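Uncharacterized protein (Bacteroides eggerthii, PDB 4GDZ) is of unknown function but belongs to the DUF4251 family, folds around a long antiparallel beta sheet and binds a magnesium ion in the crystal. Local coordinates at residues V54-G59 / T86-P91; G126-I131 / N147-S152; G138-T143 / S158-P163. All blocks are in the same frame, centred on the assembly; numbering follows the deposited sequence. Where two conformers were deposited one is given.

Overall arrangement
From the N terminus, helix 28-44 leads into the strands of one antiparallel sheet. Interaction 1 comes first: it joins the end of strand 46-55 to the loop after strand 77-85, reaching past the intervening strand 61-74. Interaction 2 opens only after interaction 1 has closed, and pairs strands 128-135 and 141-148 at the magnesium end of their hairpin. Interaction 3, which pairs strand 141-148 with strand 155-163 in the next hairpin, crosses it, because 138-143 lies between the two segments of interaction 2 while 158-163 follows both; the two share strand 141-148 and lie on opposite sides of the chain's centre. Met-55 links interactions 1 and 3, its selenium packing on Thr-143 and Ser-158.

Interaction 1 (V54-G59 / T86-P91); sequences VMFRNG and TVYPGP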
loop_
_atom_site.group_PDB
_atom_site.type_symbol
_atom_site.label_atom_id
_atom_site.label_comp_id
_atom_site.label_asym_id
_atom_site.label_seq_id
_atom_site.Cartn_x
_atom_site.Cartn_y
_atom_site.Cartn_z
ATOM N N VAL A 54 -2.462 7.811 9.468
ATOM C CA VAL A 54 -3.599 7.007 9.114
ATOM C C VAL A 54 -3.444 6.611 7.649
ATOM O O VAL A 54 -2.970 7.398 6.796
ATOM C CB VAL A 54 -4.943 7.725 9.436
ATOM C CG1 VAL A 54 -5.020 9.084 8.768
ATOM C CG2 VAL A 54 -6.114 6.846 9.006
HETATM N N MSE A 55 -3.791 5.356 7.371
HETATM C CA MSE A 55 -3.671 4.784 6.056
HETATM C C MSE A 55 -5.031 4.517 5.430
HETATM O O MSE A 55 -5.917 3.940 6.065
HETATM C CB MSE A 55 -2.859 3.490 6.153
HETATM C CG MSE A 55 -1.452 3.739 6.751
HETATM SE SE MSE A 55 -0.583 2.054 7.298
HETATM C CE MSE A 55 -0.939 0.922 5.682
ATOM N N PHE A 56 -5.195 4.955 4.178
ATOM C CA PHE A 56 -6.462 4.818 3.453
ATOM C C PHE A 56 -6.418 3.646 2.471
ATOM O O PHE A 56 -5.365 3.280 1.970
ATOM C CB PHE A 56 -6.821 6.149 2.727
ATOM C CG PHE A 56 -6.926 7.312 3.675
ATOM C CD1 PHE A 56 -8.080 7.519 4.423
ATOM C CD2 PHE A 56 -5.834 8.121 3.915
ATOM C CE1 PHE A 56 -8.151 8.544 5.353
ATOM C CE2 PHE A 56 -5.899 9.145 4.825
ATOM C CZ PHE A 56 -7.052 9.358 5.562
ATOM N N ARG A 57 -7.597 3.112 2.168
ATOM C CA ARG A 57 -7.771 1.912 1.320
ATOM C C ARG A 57 -7.192 2.129 -0.087
ATOM O O ARG A 57 -6.697 1.204 -0.710
ATOM C CB ARG A 57 -9.280 1.602 1.198
ATOM C CG ARG A 57 -9.721 0.163 1.363
ATOM C CD ARG A 57 -11.247 0.097 1.436
ATOM N NE ARG A 57 -11.863 0.800 0.310
ATOM C CZ ARG A 57 -13.165 0.818 0.042
ATOM N NH1 ARG A 57 -14.029 0.154 0.803
ATOM N NH2 ARG A 57 -13.603 1.500 -1.008
ATOM N N ASN A 58 -7.262 3.358 -0.595
ATOM C CA ASN A 58 -6.735 3.645 -1.918
ATOM C C ASN A 58 -5.186 3.747 -2.013
ATOM O O ASN A 58 -4.627 3.955 -3.127
ATOM C CB ASN A 58 -7.416 4.903 -2.505
ATOM C CG ASN A 58 -7.228 6.141 -1.637
ATOM O OD1 ASN A 58 -6.330 6.200 -0.785
ATOM N ND2 ASN A 58 -8.066 7.146 -1.860
ATOM N N GLY A 59 -4.499 3.611 -0.867
ATOM C CA GLY A 59 -3.015 3.681 -0.841
ATOM C C GLY A 59 -2.524 5.037 -0.311
ATOM O O GLY A 59 -1.335 5.224 -0.066
ATOM N N THR A 86 -8.340 15.164 9.329
ATOM C CA THR A 86 -7.257 15.372 8.340
ATOM C C THR A 86 -7.763 16.106 7.099
ATOM O O THR A 86 -8.953 16.317 6.934
ATOM C CB THR A 86 -6.626 14.041 7.883
ATOM O OG1 THR A 86 -7.534 13.345 7.015
ATOM C CG2 THR A 86 -6.265 13.119 9.092
ATOM N N VAL A 87 -6.831 16.469 6.232
ATOM C CA VAL A 87 -7.120 17.166 4.988
ATOM C C VAL A 87 -7.687 16.170 3.917
ATOM O O VAL A 87 -8.175 16.599 2.865
ATOM C CB VAL A 87 -5.872 17.955 4.529
ATOM C CG1 VAL A 87 -6.007 18.505 3.106
ATOM C CG2 VAL A 87 -5.621 19.137 5.496
ATOM N N TYR A 88 -7.638 14.862 4.192
ATOM C CA TYR A 88 -8.264 13.885 3.276
ATOM C C TYR A 88 -9.787 14.234 3.222
ATOM O O TYR A 88 -10.435 14.231 4.240
ATOM C CB TYR A 88 -7.993 12.482 3.755
ATOM C CG TYR A 88 -8.490 11.382 2.848
ATOM C CD1 TYR A 88 -9.853 11.064 2.788
ATOM C CD2 TYR A 88 -7.617 10.646 2.069
ATOM C CE1 TYR A 88 -10.329 10.058 1.945
ATOM C CE2 TYR A 88 -8.077 9.621 1.251
ATOM C CZ TYR A 88 -9.427 9.329 1.187
ATOM O OH TYR A 88 -9.885 8.317 0.370
ATOM N N PRO A 89 -10.302 14.636 2.053
ATOM C CA PRO A 89 -11.645 15.234 2.039
ATOM C C PRO A 89 -12.731 14.199 2.336
ATOM O O PRO A 89 -12.570 13.010 2.008
ATOM C CB PRO A 89 -11.803 15.729 0.618
ATOM C CG PRO A 89 -10.451 15.736 0.025
ATOM C CD PRO A 89 -9.676 14.678 0.721
ATOM N N GLY A 90 -13.821 14.661 2.934
ATOM C CA GLY A 90 -14.989 13.827 3.150
ATOM C C GLY A 90 -14.948 12.917 4.361
ATOM O O GLY A 90 -13.997 12.936 5.139
ATOM N N PRO A 91 -16.005 12.106 4.538
ATOM C CA PRO A 91 -16.194 11.330 5.776
ATOM C C PRO A 91 -15.079 10.357 6.124
ATOM O O PRO A 91 -14.866 10.090 7.290
ATOM C CB PRO A 91 -17.525 10.567 5.540
ATOM C CG PRO A 91 -17.888 10.765 4.119
ATOM C CD PRO A 91 -17.127 11.954 3.588
HETATM O O HOH W 1 -9.549 5.249 0.495
#
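The rings of Phe-56 and Tyr-88 stack face to face, with centroids 3.9 Å apart and planes inclined by only 13°. Tyr-88 CD2 lies over the centre of the phenylalanine ring and Phe-56 CD1 over that of the tyrosine ring, and Phe-56 CG comes within 3.5 Å of Tyr-88 CE2. At the edge of the tyrosine ring, near its plane, Asn-58 ND2 lies 3.1 Å from Tyr-88 OH, and Phe-132 of the second subunit meets this ring edge-to-face. The two aromatic side chains reach toward each other tip to tip: Tyr-88 CG is anti to its backbone N (chi1 -176°), whereas Phe-56 CG is anti to its carbonyl carbon. A water bridges the phenol and the backbone, accepting from Asn-58 N at 3.2 Å while also bonding Tyr-88 OH. Each loop is held by its own short-range hydrogen bonds. Residues 56-59 form a type I beta turn, closed by Gly-59 N to Phe-56 O at 3.0 Å, and Asn-58 OD1 is held by Gln-60 N; Thr-86 OG1 accepts from Tyr-88 N in an ST turn and also bonds Gly-93 O. An alanine in place of Phe-56 would remove the stacked ring and would probably leave Tyr-88 less well fixed. Phe-56 and Thr-86 both touch Ala-62 of strand 61-74, the strand that separates 46-55 from 77-85 in the sheet.

Interaction 2 (G126-I131 / N147-S152); sequences GISAQI and NPNFNS. With MG (magnesium ion), chain B.
Segments 126-131 and 147-152 run antiparallel, with Gln-130 and Asn-147 forming a hydrogen-bonded pair (Asn-147 N to Gln-130 O 2.8 Å) and Ala-129 and Pro-148 the non-hydrogen-bonded pair beside it. Because Pro-148 occupies this second kind of site, its missing N-H costs no bond to strand 128-135. Past it the strand ends, yet the pairing goes one step further through a side chain. Asn-149 N donates to Ser-128 O, and in return Ser-128 N gives an almost straight bond (3.0 Å, 164°) to Asn-149 OD1, so the amide oxygen stands in for a main-chain carbonyl. The crowded position of Asn-149 CG, between its own N and carbonyl carbon (chi1 72°), folds the amide back to this point, and the donor sits well above the carbonyl plane. A water held by Gly-126 O also donates to Asn-149 OD1.

The two strands form a beta hairpin, and the chain leaving its second strand wraps a magnesium ion. Asn-147 OD1, Pro-148 O and Asn-151 O (2.2 Å from the metal) bind it, joined by Asn-153 O. All four protein ligands are neutral oxygens, three of them backbone carbonyls. With OD1 turned to the ion, Asn-147 ND2 faces the other way and donates to a water that is also bonded to Gln-130 OE1 at 2.8 Å. At the far end, Ile-127 CD1 meets the edge of the Phe-150 ring, 3.9 Å from CE2, while the isoleucine side chain also packs on Val-97 and Val-99 of strand 94-100.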
loop_
_atom_site.group_PDB
_atom_site.type_symbol
_atom_site.label_atom_id
_atom_site.label_comp_id
_atom_site.label_asym_id
_atom_site.label_seq_id
_atom_site.Cartn_x
_atom_site.Cartn_y
_atom_site.Cartn_z
ATOM N N GLY A 126 -19.656 -1.473 27.435
ATOM C CA GLY A 126 -20.563 -1.316 26.310
ATOM C C GLY A 126 -19.908 -1.104 24.944
ATOM O O GLY A 126 -20.591 -0.779 23.989
ATOM N N ILE A 127 -18.596 -1.266 24.855
ATOM C CA ILE A 127 -17.847 -0.975 23.632
ATOM C C ILE A 127 -16.590 -1.843 23.686
ATOM O O ILE A 127 -15.997 -2.037 24.745
ATOM C CB ILE A 127 -17.487 0.558 23.472
ATOM C CG1 ILE A 127 -16.793 0.838 22.112
ATOM C CG2 ILE A 127 -16.638 1.125 24.628
ATOM C CD1 ILE A 127 -16.610 2.321 21.788
ATOM N N SER A 128 -16.151 -2.321 22.532
ATOM C CA SER A 128 -14.881 -3.053 22.437
ATOM C C SER A 128 -14.249 -2.790 21.097
ATOM O O SER A 128 -14.889 -2.241 20.193
ATOM C CB SER A 128 -15.119 -4.553 22.645
ATOM O OG SER A 128 -15.937 -5.064 21.603
ATOM N N ALA A 129 -12.993 -3.167 20.959
ATOM C CA ALA A 129 -12.307 -3.042 19.668
ATOM C C ALA A 129 -11.419 -4.261 19.488
ATOM O O ALA A 129 -10.722 -4.669 20.413
ATOM C CB ALA A 129 -11.453 -1.762 19.574
ATOM N N GLN A 130 -11.463 -4.828 18.284
ATOM C CA GLN A 130 -10.533 -5.875 17.860
ATOM C C GLN A 130 -9.333 -5.257 17.125
ATOM O O GLN A 130 -9.485 -4.388 16.262
ATOM C CB GLN A 130 -11.253 -6.884 16.983
ATOM C CG GLN A 130 -10.354 -8.055 16.621
ATOM C CD GLN A 130 -11.171 -9.160 16.037
ATOM O OE1 GLN A 130 -11.769 -8.996 14.975
ATOM N NE2 GLN A 130 -11.234 -10.274 16.741
ATOM N N ILE A 131 -8.141 -5.679 17.526
ATOM C CA ILE A 131 -6.872 -5.069 17.123
ATOM C C ILE A 131 -6.019 -6.108 16.379
ATOM O O ILE A 131 -5.872 -7.225 16.867
ATOM C CB ILE A 131 -6.060 -4.621 18.363
ATOM C CG1 ILE A 131 -6.945 -3.861 19.388
ATOM C CG2 ILE A 131 -4.845 -3.808 17.927
ATOM C CD1 ILE A 131 -7.539 -2.562 18.893
ATOM N N ASN A 147 -10.794 -2.251 14.920
ATOM C CA ASN A 147 -12.147 -2.564 14.506
ATOM C C ASN A 147 -13.108 -2.479 15.686
ATOM O O ASN A 147 -13.251 -3.460 16.426
ATOM C CB ASN A 147 -12.162 -3.975 13.855
ATOM C CG ASN A 147 -13.525 -4.381 13.320
ATOM O OD1 ASN A 147 -14.477 -3.621 13.346
ATOM N ND2 ASN A 147 -13.620 -5.616 12.847
ATOM N N PRO A 148 -13.799 -1.328 15.857
ATOM C CA PRO A 148 -14.736 -1.205 16.988
ATOM C C PRO A 148 -15.962 -2.080 16.804
ATOM O O PRO A 148 -16.310 -2.397 15.689
ATOM C CB PRO A 148 -15.140 0.287 16.946
ATOM C CG PRO A 148 -13.992 0.958 16.261
ATOM C CD PRO A 148 -13.614 -0.020 15.188
ATOM N N ASN A 149 -16.617 -2.477 17.887
ATOM C CA ASN A 149 -17.695 -3.460 17.765
ATOM C C ASN A 149 -18.986 -2.899 17.175
ATOM O O ASN A 149 -19.834 -3.675 16.757
ATOM C CB ASN A 149 -18.037 -4.075 19.128
ATOM C CG ASN A 149 -18.763 -3.086 20.017
ATOM O OD1 ASN A 149 -18.230 -2.035 20.354
ATOM N ND2 ASN A 149 -20.014 -3.362 20.292
ATOM N N PHE A 150 -19.160 -1.579 17.134
ATOM C CA PHE A 150 -20.489 -1.019 16.812
ATOM C C PHE A 150 -20.821 -0.934 15.325
ATOM O O PHE A 150 -21.979 -0.776 14.966
ATOM C CB PHE A 150 -20.721 0.342 17.510
ATOM C CG PHE A 150 -19.626 1.349 17.276
ATOM C CD1 PHE A 150 -19.557 2.056 16.078
ATOM C CD2 PHE A 150 -18.679 1.603 18.253
ATOM C CE1 PHE A 150 -18.553 2.996 15.856
ATOM C CE2 PHE A 150 -17.665 2.521 18.029
ATOM C CZ PHE A 150 -17.596 3.204 16.829
ATOM N N ASN A 151 -19.830 -0.973 14.455
ATOM C CA ASN A 151 -20.126 -1.132 13.038
ATOM C C ASN A 151 -18.966 -1.842 12.369
ATOM O O ASN A 151 -17.972 -2.140 13.024
ATOM C CB ASN A 151 -20.499 0.214 12.367
ATOM C CG ASN A 151 -19.365 1.227 12.352
ATOM O OD1 ASN A 151 -18.234 0.890 12.092
ATOM N ND2 ASN A 151 -19.696 2.497 12.591
ATOM N N SER A 152 -19.101 -2.134 11.079
ATOM C CA SER A 152 -18.150 -2.989 10.362
ATOM C C SER A 152 -16.901 -2.215 9.877
ATOM O O SER A 152 -15.934 -2.826 9.430
ATOM C CB SER A 152 -18.858 -3.647 9.163
ATOM O OG SER A 152 -19.048 -2.630 8.192
HETATM MG MG MG B . -15.852 -1.717 13.359
HETATM O O HOH W 2 -20.484 -0.299 21.268
HETATM O O HOH W 3 -11.001 -7.052 13.083
#

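Interaction 3 (G138-T143 / S158-P163); sequences GDNNAT and SGSLLP
At the hydrogen-bonded pair of Ala-142 and Gly-159, which joins strands 141-148 and 155-163, the backbones exchange two nearly straight hydrogen bonds, Ala-142 N to Gly-159 O at 2.9 Å and Gly-159 N to Ala-142 O at 3.0 Å. On the face of the sheet that carries Ala-142, its methyl lies 4.1 Å from Leu-161 CB. That apolar patch is buried, with Leu-49 and Phe-47 of strand 46-55 and Leu-42 of helix 28-44 packed against it.

Asn-140 extends the pairing to a point just before its strand begins. Its carbonyl O receives Leu-161 N at 2.8 Å, nearly along the C=O axis. The return bond comes from the side chain: with CG held between the backbone N and the carbonyl carbon (chi1 70°), the amide swings over Leu-161, and Asn-140 ND2 reaches Leu-161 O at 3.2 Å from above the carbonyl plane. The same nitrogen lies 3.6 Å from Leu-162 CD2, and the asparagine packs on Ser-34 and Ala-38 of the helix.

On the other face, the loose solvent side is confined to exposed Asn-141 and partly exposed Ser-160. Thr-143 and Ser-158 share that face but are covered by Met-55, and Ser-158 OG turns to Gln-53 NE2, on the next strand.

This segregation, apolar side chains on the face of Ala-142 and hydroxyls and amides on the other, is consistent with the first facing helix 28-44 and the core, while the polar face is buried only in part; the amide of Asn-140 satisfies the Leu-161 carbonyl where regular backbone pairing gives out.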
loop_
_atom_site.group_PDB
_atom_site.type_symbol
_atom_site.label_atom_id
_atom_site.label_comp_id
_atom_site.label_asym_id
_atom_site.label_seq_id
_atom_site.Cartn_x
_atom_site.Cartn_y
_atom_site.Cartn_z
ATOM N N GLY A 138 13.620 -5.893 11.639
ATOM C CA GLY A 138 14.644 -4.894 11.361
ATOM C C GLY A 138 14.369 -3.495 11.872
ATOM O O GLY A 138 15.265 -2.667 11.878
ATOM N N ASP A 139 13.147 -3.205 12.306
ATOM C CA ASP A 139 12.853 -1.872 12.815
ATOM C C ASP A 139 11.669 -1.983 13.790
ATOM O O ASP A 139 11.169 -3.085 14.031
ATOM C CB ASP A 139 12.535 -0.945 11.622
ATOM C CG ASP A 139 12.518 0.538 11.994
ATOM O OD1 ASP A 139 13.213 0.948 12.954
ATOM O OD2 ASP A 139 11.779 1.292 11.322
ATOM N N ASN A 140 11.234 -0.860 14.359
ATOM C CA ASN A 140 10.052 -0.869 15.223
ATOM C C ASN A 140 8.828 -0.193 14.614
ATOM O O ASN A 140 7.909 0.154 15.353
ATOM C CB ASN A 140 10.381 -0.278 16.606
ATOM C CG ASN A 140 10.643 1.207 16.563
ATOM O OD1 ASN A 140 11.026 1.755 15.529
ATOM N ND2 ASN A 140 10.448 1.870 17.699
ATOM N N ASN A 141 8.788 -0.020 13.289
ATOM C CA ASN A 141 7.568 0.473 12.654
ATOM C C ASN A 141 6.546 -0.677 12.606
ATOM O O ASN A 141 6.876 -1.813 12.255
ATOM C CB ASN A 141 7.798 1.113 11.261
ATOM C CG ASN A 141 6.529 1.860 10.734
ATOM O OD1 ASN A 141 6.249 3.010 11.102
ATOM N ND2 ASN A 141 5.767 1.196 9.871
ATOM N N ALA A 142 5.330 -0.378 13.038
ATOM C CA ALA A 142 4.257 -1.352 13.091
ATOM C C ALA A 142 3.018 -0.714 12.530
ATOM O O ALA A 142 2.862 0.504 12.570
ATOM C CB ALA A 142 4.023 -1.798 14.529
ATOM N N THR A 143 2.139 -1.551 12.019
ATOM C CA THR A 143 0.865 -1.146 11.467
ATOM C C THR A 143 -0.226 -1.814 12.276
ATOM O O THR A 143 -0.115 -3.008 12.630
ATOM C CB THR A 143 0.787 -1.565 9.984
ATOM O OG1 THR A 143 1.894 -0.943 9.317
ATOM C CG2 THR A 143 -0.543 -1.140 9.326
ATOM N N SER A 158 -0.215 3.573 11.317
ATOM C CA SER A 158 1.127 3.067 11.481
ATOM C C SER A 158 1.894 4.014 12.326
ATOM O O SER A 158 1.553 5.212 12.422
ATOM C CB SER A 158 1.836 2.817 10.136
ATOM O OG SER A 158 2.092 4.011 9.420
ATOM N N GLY A 159 2.938 3.481 12.945
ATOM C CA GLY A 159 3.781 4.251 13.818
ATOM C C GLY A 159 4.846 3.413 14.499
ATOM O O GLY A 159 5.281 2.413 13.944
ATOM N N SER A 160 5.317 3.859 15.669
ATOM C CA SER A 160 6.460 3.201 16.358
ATOM C C SER A 160 5.954 2.309 17.483
ATOM O O SER A 160 5.117 2.731 18.258
ATOM C CB SER A 160 7.419 4.231 16.927
ATOM O OG SER A 160 7.995 4.989 15.897
ATOM N N LEU A 161 6.445 1.077 17.561
ATOM C CA LEU A 161 6.109 0.177 18.661
ATOM C C LEU A 161 7.209 0.268 19.713
ATOM O O LEU A 161 8.389 0.042 19.423
ATOM C CB LEU A 161 5.918 -1.256 18.171
ATOM C CG LEU A 161 5.453 -2.341 19.136
ATOM C CD1 LEU A 161 4.092 -2.011 19.717
ATOM C CD2 LEU A 161 5.379 -3.651 18.355
ATOM N N LEU A 162 6.821 0.644 20.935
ATOM C CA LEU A 162 7.783 1.017 21.983
ATOM C C LEU A 162 7.511 0.284 23.290
ATOM O O LEU A 162 6.344 0.070 23.661
ATOM C CB LEU A 162 7.700 2.533 22.244
ATOM C CG LEU A 162 8.098 3.495 21.114
ATOM C CD1 LEU A 162 7.624 4.900 21.474
ATOM C CD2 LEU A 162 9.610 3.471 20.850
ATOM N N PRO A 163 8.578 -0.064 24.023
ATOM C CA PRO A 163 8.361 -0.470 25.409
ATOM C C PRO A 163 7.773 0.703 26.206
ATOM O O PRO A 163 7.980 1.869 25.841
ATOM C CB PRO A 163 9.756 -0.855 25.919
ATOM C CG PRO A 163 10.716 -0.598 24.813
ATOM C CD PRO A 163 9.998 -0.068 23.620
#